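Local coordinates for molybdopterin biosynthesis moeA protein (Pyrococcus horikoshii, PDB 1WU2) that probably takes part in molybdenum cofactor biosynthesis, acting on molybdopterin, at residues Thr279-Phe287 against Val301-Phe310. Sequence-based numbering, arbitrary orientation.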
# COMPACT_ATOMS: atom_id res chain seq x y z
N THR A 279 -14.70 -5.45 25.11
CA THR A 279 -15.39 -5.27 23.85
C THR A 279 -15.68 -6.63 23.21
O THR A 279 -15.24 -7.68 23.69
CB THR A 279 -14.55 -4.35 22.92
OG1 THR A 279 -15.40 -3.69 21.97
CG2 THR A 279 -13.57 -5.13 22.07
N THR A 280 -16.41 -6.59 22.11
CA THR A 280 -16.98 -7.79 21.51
C THR A 280 -16.00 -8.52 20.56
O THR A 280 -16.20 -9.70 20.26
CB THR A 280 -18.30 -7.39 20.81
OG1 THR A 280 -19.39 -7.56 21.73
CG2 THR A 280 -18.66 -8.30 19.69
N ILE A 281 -14.95 -7.85 20.11
CA ILE A 281 -14.05 -8.44 19.11
C ILE A 281 -13.30 -9.67 19.62
O ILE A 281 -13.12 -9.85 20.83
CB ILE A 281 -13.05 -7.39 18.54
CG1 ILE A 281 -11.96 -7.02 19.55
CG2 ILE A 281 -13.80 -6.14 18.05
CD1 ILE A 281 -10.78 -6.31 18.93
N LYS A 282 -12.86 -10.51 18.69
CA LYS A 282 -12.14 -11.74 19.00
C LYS A 282 -11.20 -12.07 17.84
O LYS A 282 -11.67 -12.30 16.72
CB LYS A 282 -13.13 -12.89 19.20
CG LYS A 282 -12.49 -14.18 19.74
CD LYS A 282 -13.39 -15.39 19.54
CE LYS A 282 -12.66 -16.70 19.84
NZ LYS A 282 -12.57 -17.59 18.64
N PRO A 283 -9.88 -12.10 18.06
CA PRO A 283 -9.25 -11.75 19.35
C PRO A 283 -9.29 -10.25 19.65
O PRO A 283 -9.81 -9.48 18.84
CB PRO A 283 -7.80 -12.22 19.16
CG PRO A 283 -7.57 -12.14 17.69
CD PRO A 283 -8.88 -12.47 17.05
N GLY A 284 -8.76 -9.86 20.80
CA GLY A 284 -8.68 -8.46 21.19
C GLY A 284 -9.81 -7.99 22.09
O GLY A 284 -10.03 -6.79 22.23
N ARG A 285 -10.50 -8.94 22.71
CA ARG A 285 -11.67 -8.67 23.56
C ARG A 285 -11.42 -7.64 24.69
O ARG A 285 -12.22 -6.72 24.85
CB ARG A 285 -12.23 -9.99 24.12
CG ARG A 285 -12.74 -9.97 25.56
CD ARG A 285 -13.30 -11.31 26.02
NE ARG A 285 -13.64 -11.30 27.44
CZ ARG A 285 -14.44 -12.19 28.05
NH1 ARG A 285 -14.99 -13.19 27.37
NH2 ARG A 285 -14.68 -12.07 29.35
N PRO A 286 -10.34 -7.78 25.46
CA PRO A 286 -10.09 -6.86 26.58
C PRO A 286 -9.68 -5.42 26.21
O PRO A 286 -9.22 -4.69 27.08
CB PRO A 286 -8.94 -7.55 27.35
CG PRO A 286 -8.84 -8.93 26.78
CD PRO A 286 -9.30 -8.82 25.36
N PHE A 287 -9.86 -5.02 24.95
CA PHE A 287 -9.54 -3.65 24.52
C PHE A 287 -10.45 -2.62 25.20
O PHE A 287 -11.66 -2.84 25.33
CB PHE A 287 -9.66 -3.54 22.99
CG PHE A 287 -9.52 -2.13 22.47
CD1 PHE A 287 -8.26 -1.57 22.28
CD2 PHE A 287 -10.64 -1.38 22.18
CE1 PHE A 287 -8.13 -0.27 21.81
CE2 PHE A 287 -10.52 -0.08 21.71
CZ PHE A 287 -9.27 0.48 21.52
N VAL A 301 -0.84 -11.21 17.93
CA VAL A 301 -2.01 -11.44 17.07
C VAL A 301 -3.17 -10.55 17.52
O VAL A 301 -3.87 -9.96 16.70
CB VAL A 301 -2.45 -12.92 17.07
CG1 VAL A 301 -3.73 -13.11 16.25
CG2 VAL A 301 -1.33 -13.81 16.53
N SER A 302 -3.37 -10.47 18.83
CA SER A 302 -4.44 -9.66 19.42
C SER A 302 -4.22 -8.14 19.28
O SER A 302 -5.18 -7.40 19.12
CB SER A 302 -4.61 -10.04 20.89
OG SER A 302 -5.67 -9.32 21.49
N VAL A 303 -2.98 -7.68 19.36
CA VAL A 303 -2.65 -6.27 19.16
C VAL A 303 -2.91 -5.85 17.71
O VAL A 303 -3.34 -4.73 17.45
CB VAL A 303 -1.17 -5.96 19.52
CG1 VAL A 303 -0.74 -4.58 19.02
CG2 VAL A 303 -0.96 -6.07 21.01
N PHE A 304 -2.62 -6.75 16.77
CA PHE A 304 -2.78 -6.49 15.34
C PHE A 304 -4.25 -6.27 14.99
O PHE A 304 -4.58 -5.34 14.27
CB PHE A 304 -2.22 -7.67 14.54
CG PHE A 304 -2.24 -7.46 13.04
CD1 PHE A 304 -1.20 -6.79 12.41
CD2 PHE A 304 -3.28 -7.97 12.27
CE1 PHE A 304 -1.21 -6.61 11.03
CE2 PHE A 304 -3.29 -7.79 10.90
CZ PHE A 304 -2.25 -7.11 10.27
N ALA A 305 -5.11 -7.14 15.50
CA ALA A 305 -6.55 -7.02 15.29
C ALA A 305 -7.10 -5.75 15.93
O ALA A 305 -7.97 -5.08 15.37
CB ALA A 305 -7.26 -8.24 15.84
N GLN A 306 -6.58 -5.41 17.11
CA GLN A 306 -6.98 -4.19 17.80
C GLN A 306 -6.52 -2.94 17.06
O GLN A 306 -7.19 -1.92 17.07
CB GLN A 306 -6.44 -4.18 19.23
CG GLN A 306 -7.23 -5.08 20.17
CD GLN A 306 -6.55 -5.27 21.51
OE1 GLN A 306 -5.40 -4.85 21.70
NE2 GLN A 306 -7.25 -5.90 22.45
N PHE A 307 -5.37 -3.03 16.39
CA PHE A 307 -4.83 -1.89 15.66
C PHE A 307 -5.66 -1.64 14.41
O PHE A 307 -6.06 -0.51 14.14
CB PHE A 307 -3.36 -2.09 15.29
CG PHE A 307 -2.78 -0.94 14.52
CD1 PHE A 307 -2.17 0.11 15.17
CD2 PHE A 307 -2.90 -0.89 13.14
CE1 PHE A 307 -1.66 1.18 14.46
CE2 PHE A 307 -2.39 0.17 12.42
CZ PHE A 307 -1.77 1.21 13.08
N ASN A 308 -5.93 -2.70 13.65
CA ASN A 308 -6.70 -2.59 12.42
C ASN A 308 -8.16 -2.19 12.64
O ASN A 308 -8.74 -1.47 11.83
CB ASN A 308 -6.62 -3.90 11.63
CG ASN A 308 -5.34 -4.03 10.85
OD1 ASN A 308 -5.20 -3.44 9.77
ND2 ASN A 308 -4.38 -4.79 11.38
N LEU A 309 -8.74 -2.64 13.75
CA LEU A 309 -10.16 -2.41 14.03
C LEU A 309 -10.42 -1.08 14.74
O LEU A 309 -11.54 -0.58 14.70
CB LEU A 309 -10.75 -3.56 14.85
CG LEU A 309 -10.88 -4.90 14.12
CD1 LEU A 309 -11.21 -6.01 15.09
CD2 LEU A 309 -11.93 -4.84 13.03
N PHE A 310 -9.40 -0.50 15.37
CA PHE A 310 -9.57 0.73 16.14
C PHE A 310 -8.56 1.80 15.76
O PHE A 310 -8.92 2.84 15.22
CB PHE A 310 -9.47 0.43 17.64
CG PHE A 310 -10.65 -0.31 18.20
CD1 PHE A 310 -10.53 -1.61 18.65
CD2 PHE A 310 -11.90 0.30 18.27
CE1 PHE A 310 -11.62 -2.29 19.16
CE2 PHE A 310 -13.00 -0.38 18.78
CZ PHE A 310 -12.85 -1.67 19.23
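Phe287 and Phe310 form an offset stack where the segment 279-287, a short strand (281-282) and the turn after it, folds back on the helix 301-310, both within the probable molybdopterin-binding domain of this MoeA protein. Their ring centroids lie 4.0 Å apart and the planes are only 13° from parallel, with CE2 of Phe287 over the centre of the Phe310 ring. With CG swung opposite the backbone N (chi1 173°), Phe287 carries its ring onto the Phe310 face. The edge of the Phe310 ring meets Ile281, whose CD1 is 4.1 Å from Phe310 CE1; the same methyl also runs tip to tip into Leu309, 3.9 Å from its CD1. An alanine in place of Phe310 is likely to leave one face of the Phe287 ring without its stacking partner and the Ile281 methyl short of a neighbour.

One turn back along the helix, a side-chain amide bonds to the backbone of a tight turn. Gln306, extended beyond CG, crosses Ile281 at about a right angle and donates from NE2 to Gly284 O at 2.9 Å, nearly straight at 168°. NE2 comes in from above the carbonyl plane rather than along a lone pair, while Gly284 O lies in the Gln306 amide plane. Gly284 opens a type I turn, and its carbonyl oxygen also accepts from Phe287 N, both donors approaching from the same face. Its backbone angles call for glycine, and its CA lies 3.8 Å from Gln306 CG.

Farther out, the cis-proline Pro283 lays CG against Val301 CG1 and Ala305 CB, while Tyr10 adds an edge-to-face ring contact to Phe310. Ser302 OG, hydrogen-bonded to Ser297, sits 3.1 Å from Gly284 CA.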